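Local coordinates for exodeoxyribonuclease III (Methanosarcina mazei, PDB 5J8N), which probably acts in DNA repair as a metal-dependent 3'-5' exonuclease and apurinic/apyrimidinic-site endonuclease, at residues D222-S227 and V251-E256. The protein carries 3 engineered substitutions. Sequence-based numbering, arbitrary orientation.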
ATOM      1  N   ASP A 222       3.341   2.173  -5.609  1.00 11.66           N
ATOM      2  CA  ASP A 222       3.267   1.682  -4.227  1.00 12.11           C
ATOM      3  C   ASP A 222       4.190   2.503  -3.385  1.00 12.11           C
ATOM      4  O   ASP A 222       5.343   2.765  -3.769  1.00 12.47           O
ATOM      5  CB  ASP A 222       3.660   0.192  -4.187  1.00 10.95           C
ATOM      6  CG  ASP A 222       2.760  -0.604  -5.073  1.00 12.68           C
ATOM      7  OD1 ASP A 222       1.637  -0.950  -4.625  1.00 13.54           O
ATOM      8  OD2 ASP A 222       3.131  -0.828  -6.246  1.00 12.26           O
ATOM      9  N   TYR A 223       3.718   2.884  -2.188  1.00 11.16           N
ATOM     10  CA  TYR A 223       4.407   3.860  -1.348  1.00 11.22           C
ATOM     11  C   TYR A 223       4.264   3.491   0.122  1.00 10.99           C
ATOM     12  O   TYR A 223       3.324   2.769   0.498  1.00 11.97           O
ATOM     13  CB  TYR A 223       3.781   5.247  -1.524  1.00 12.68           C
ATOM     14  CG  TYR A 223       3.750   5.836  -2.912  1.00 11.84           C
ATOM     15  CD1 TYR A 223       2.829   5.390  -3.865  1.00 10.94           C
ATOM     16  CD2 TYR A 223       4.573   6.921  -3.236  1.00 13.08           C
ATOM     17  CE1 TYR A 223       2.767   5.952  -5.134  1.00 11.63           C
ATOM     18  CE2 TYR A 223       4.536   7.500  -4.528  1.00 13.32           C
ATOM     19  CZ  TYR A 223       3.590   7.014  -5.436  1.00 12.32           C
ATOM     20  OH  TYR A 223       3.521   7.638  -6.666  1.00 14.16           O
ATOM     21  N   VAL A 224       5.165   4.018   0.924  1.00 10.61           N
ATOM     22  CA  VAL A 224       4.871   4.095   2.359  1.00 11.89           C
ATOM     23  C   VAL A 224       5.044   5.541   2.733  1.00 11.44           C
ATOM     24  O   VAL A 224       6.115   6.145   2.562  1.00 13.21           O
ATOM     25  CB  VAL A 224       5.739   3.176   3.254  1.00 10.79           C
ATOM     26  CG1 VAL A 224       5.215   3.217   4.681  1.00 15.21           C
ATOM     27  CG2 VAL A 224       5.758   1.726   2.725  1.00 12.33           C
ATOM     28  N   PHE A 225       3.988   6.160   3.248  1.00 12.74           N
ATOM     29  CA  PHE A 225       4.003   7.529   3.736  1.00 11.95           C
ATOM     30  C   PHE A 225       4.079   7.552   5.235  1.00 11.98           C
ATOM     31  O   PHE A 225       3.573   6.629   5.901  1.00 13.56           O
ATOM     32  CB  PHE A 225       2.749   8.280   3.307  1.00 12.35           C
ATOM     33  CG  PHE A 225       2.476   8.208   1.832  1.00 11.89           C
ATOM     34  CD1 PHE A 225       3.166   9.045   0.946  1.00 13.02           C
ATOM     35  CD2 PHE A 225       1.569   7.316   1.356  1.00 12.41           C
ATOM     36  CE1 PHE A 225       2.897   8.979  -0.443  1.00 13.77           C
ATOM     37  CE2 PHE A 225       1.284   7.238  -0.026  1.00 12.51           C
ATOM     38  CZ  PHE A 225       1.986   8.068  -0.921  1.00 13.00           C
ATOM     39  N   VAL A 226       4.724   8.561   5.766  1.00 11.79           N
ATOM     40  CA  VAL A 226       4.690   8.771   7.245  1.00 12.26           C
ATOM     41  C   VAL A 226       4.302  10.192   7.526  1.00 14.68           C
ATOM     42  O   VAL A 226       4.635  11.124   6.787  1.00 14.88           O
ATOM     43  CB  VAL A 226       6.023   8.423   7.935  1.00 13.60           C
ATOM     44  CG1 VAL A 226       6.358   6.914   7.715  1.00 14.31           C
ATOM     45  CG2 VAL A 226       7.185   9.341   7.473  1.00 15.72           C
ATOM     46  N   SER A 227       3.574  10.395   8.615  1.00 13.61           N
ATOM     47  CA  SER A 227       3.396  11.755   9.114  1.00 14.06           C
ATOM     48  C   SER A 227       4.753  12.332   9.511  1.00 15.35           C
ATOM     49  O   SER A 227       5.682  11.605   9.890  1.00 15.41           O
ATOM     50  CB  SER A 227       2.432  11.769  10.295  1.00 15.87           C
ATOM     51  OG  SER A 227       2.798  10.756  11.239  1.00 14.89           O
ATOM     52  N   VAL A 251       7.243  -2.817  -1.535  1.00 10.51           N
ATOM     53  CA  VAL A 251       7.967  -1.685  -0.998  1.00 10.64           C
ATOM     54  C   VAL A 251       8.021  -1.788   0.499  1.00 11.88           C
ATOM     55  O   VAL A 251       7.323  -2.614   1.101  1.00 12.39           O
ATOM     56  CB  VAL A 251       7.294  -0.322  -1.447  1.00 11.06           C
ATOM     57  CG1 VAL A 251       7.263  -0.208  -2.960  1.00 13.32           C
ATOM     58  CG2 VAL A 251       5.876  -0.187  -0.889  1.00 12.18           C
ATOM     59  N   GLY A 252       8.901  -1.043   1.140  1.00 12.87           N
ATOM     60  CA  GLY A 252       8.949  -1.181   2.583  1.00 15.15           C
ATOM     61  C   GLY A 252       9.647  -0.046   3.273  1.00 13.53           C
ATOM     62  O   GLY A 252      10.199   0.842   2.634  1.00 12.59           O
ATOM     63  N   LEU A 253       9.650  -0.119   4.581  1.00 12.75           N
ATOM     64  CA  LEU A 253      10.521   0.795   5.310  0.54 14.44           C
ATOM     65  C   LEU A 253      10.843   0.247   6.669  1.00 14.88           C
ATOM     66  O   LEU A 253      10.222  -0.752   7.130  1.00 14.78           O
ATOM     67  CB  LEU A 253       9.970   2.209   5.419  0.54 19.80           C
ATOM     68  CG  LEU A 253       8.637   2.392   6.127  0.54 17.74           C
ATOM     69  CD1 LEU A 253       8.696   2.050   7.617  0.54 19.77           C
ATOM     70  CD2 LEU A 253       8.234   3.882   6.008  0.54 20.03           C
ATOM     71  N   GLU A 254      11.852   0.847   7.294  1.00 13.44           N
ATOM     72  CA  GLU A 254      12.274   0.450   8.609  1.00 14.94           C
ATOM     73  C   GLU A 254      12.116   1.614   9.551  1.00 15.29           C
ATOM     74  O   GLU A 254      12.536   2.719   9.206  1.00 15.70           O
ATOM     75  CB  GLU A 254      13.723  -0.002   8.639  1.00 16.64           C
ATOM     76  CG  GLU A 254      13.858  -1.340   7.950  1.00 20.45           C
ATOM     77  CD  GLU A 254      15.253  -1.857   8.087  1.00 25.79           C
ATOM     78  OE1 GLU A 254      16.045  -1.538   7.195  1.00 28.68           O
ATOM     79  OE2 GLU A 254      15.566  -2.521   9.108  1.00 28.96           O
ATOM     80  N   LEU A 255      11.522   1.324  10.712  1.00 14.89           N
ATOM     81  CA  LEU A 255      11.341   2.307  11.785  1.00 16.17           C
ATOM     82  C   LEU A 255      12.086   1.888  13.026  1.00 17.79           C
ATOM     83  O   LEU A 255      12.208   0.707  13.327  1.00 17.22           O
ATOM     84  CB  LEU A 255       9.874   2.464  12.160  1.00 16.67           C
ATOM     85  CG  LEU A 255       8.967   2.948  11.030  1.00 16.82           C
ATOM     86  CD1 LEU A 255       7.534   2.580  11.340  1.00 20.91           C
ATOM     87  CD2 LEU A 255       9.082   4.450  10.860  1.00 23.49           C
ATOM     88  N   GLU A 256      12.556   2.865  13.785  1.00 17.51           N
ATOM     89  CA  GLU A 256      13.211   2.606  15.040  1.00 16.28           C
ATOM     90  C   GLU A 256      12.659   3.589  16.052  1.00 20.86           C
ATOM     91  O   GLU A 256      12.555   4.776  15.711  1.00 20.30           O
ATOM     92  CB  GLU A 256      14.728   2.808  14.911  1.00 18.84           C
ATOM     93  CG  GLU A 256      15.460   2.512  16.166  1.00 24.96           C
ATOM     94  CD  GLU A 256      16.951   2.786  16.061  1.00 33.68           C
ATOM     95  OE1 GLU A 256      17.535   3.242  17.055  1.00 44.10           O
ATOM     96  OE2 GLU A 256      17.537   2.533  15.002  1.00 28.88           O
TER
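Both flat aromatic rings of 222-227 are turned to the far side of their strand: Tyr223 and Phe225 direct their CB atoms away from 251-256 and pack on Met181 of helix 175-186, Phe225 also meeting the ring of Phe184 edge-to-face. Asp222 starts toward 251-256, its CB 3.8 Å from Val251 CG1, but its flat carboxylate turns off the contact. Between the strands the contact is aliphatic. Val251 holds CG1 anti to the carbonyl carbon, which sets that methyl 3.6 Å from Asp222 O, while CG2, between backbone N and carbonyl carbon, reaches Val224 CG2 at 4.1 Å as the two valines run alongside in opposite senses. Val224 has CG1 anti to its backbone N (chi1 -173°), so its two methyls part: CG2 serves Val251, and CG1 meets Leu253 CD2 at 3.4 Å, a close approach in the modelled conformer, one of two for this leucine. Leu253 lies obliquely across Val224, its CG between backbone N and carbonyl carbon (chi1 60°), and the same CD2 lies 4.0 Å from Val226 CG1. The axes of 222-227 and 251-256 come within 6.6 Å and run in nearly the same N-to-C direction, 26° apart; the contact is carried by apolar side chains, as expected for face-to-face sheet packing. Strand 218-227 belongs to one mixed sheet and 251-256 to the other, giving the two-layered beta core, with helices outside, of the DNase I-like fold. At the end of this interface, Asp222 OD2 is hydrogen-bonded to Ser204 OG and His248 ND1, an Asp-His pair consistent with the family's predicted catalytic site.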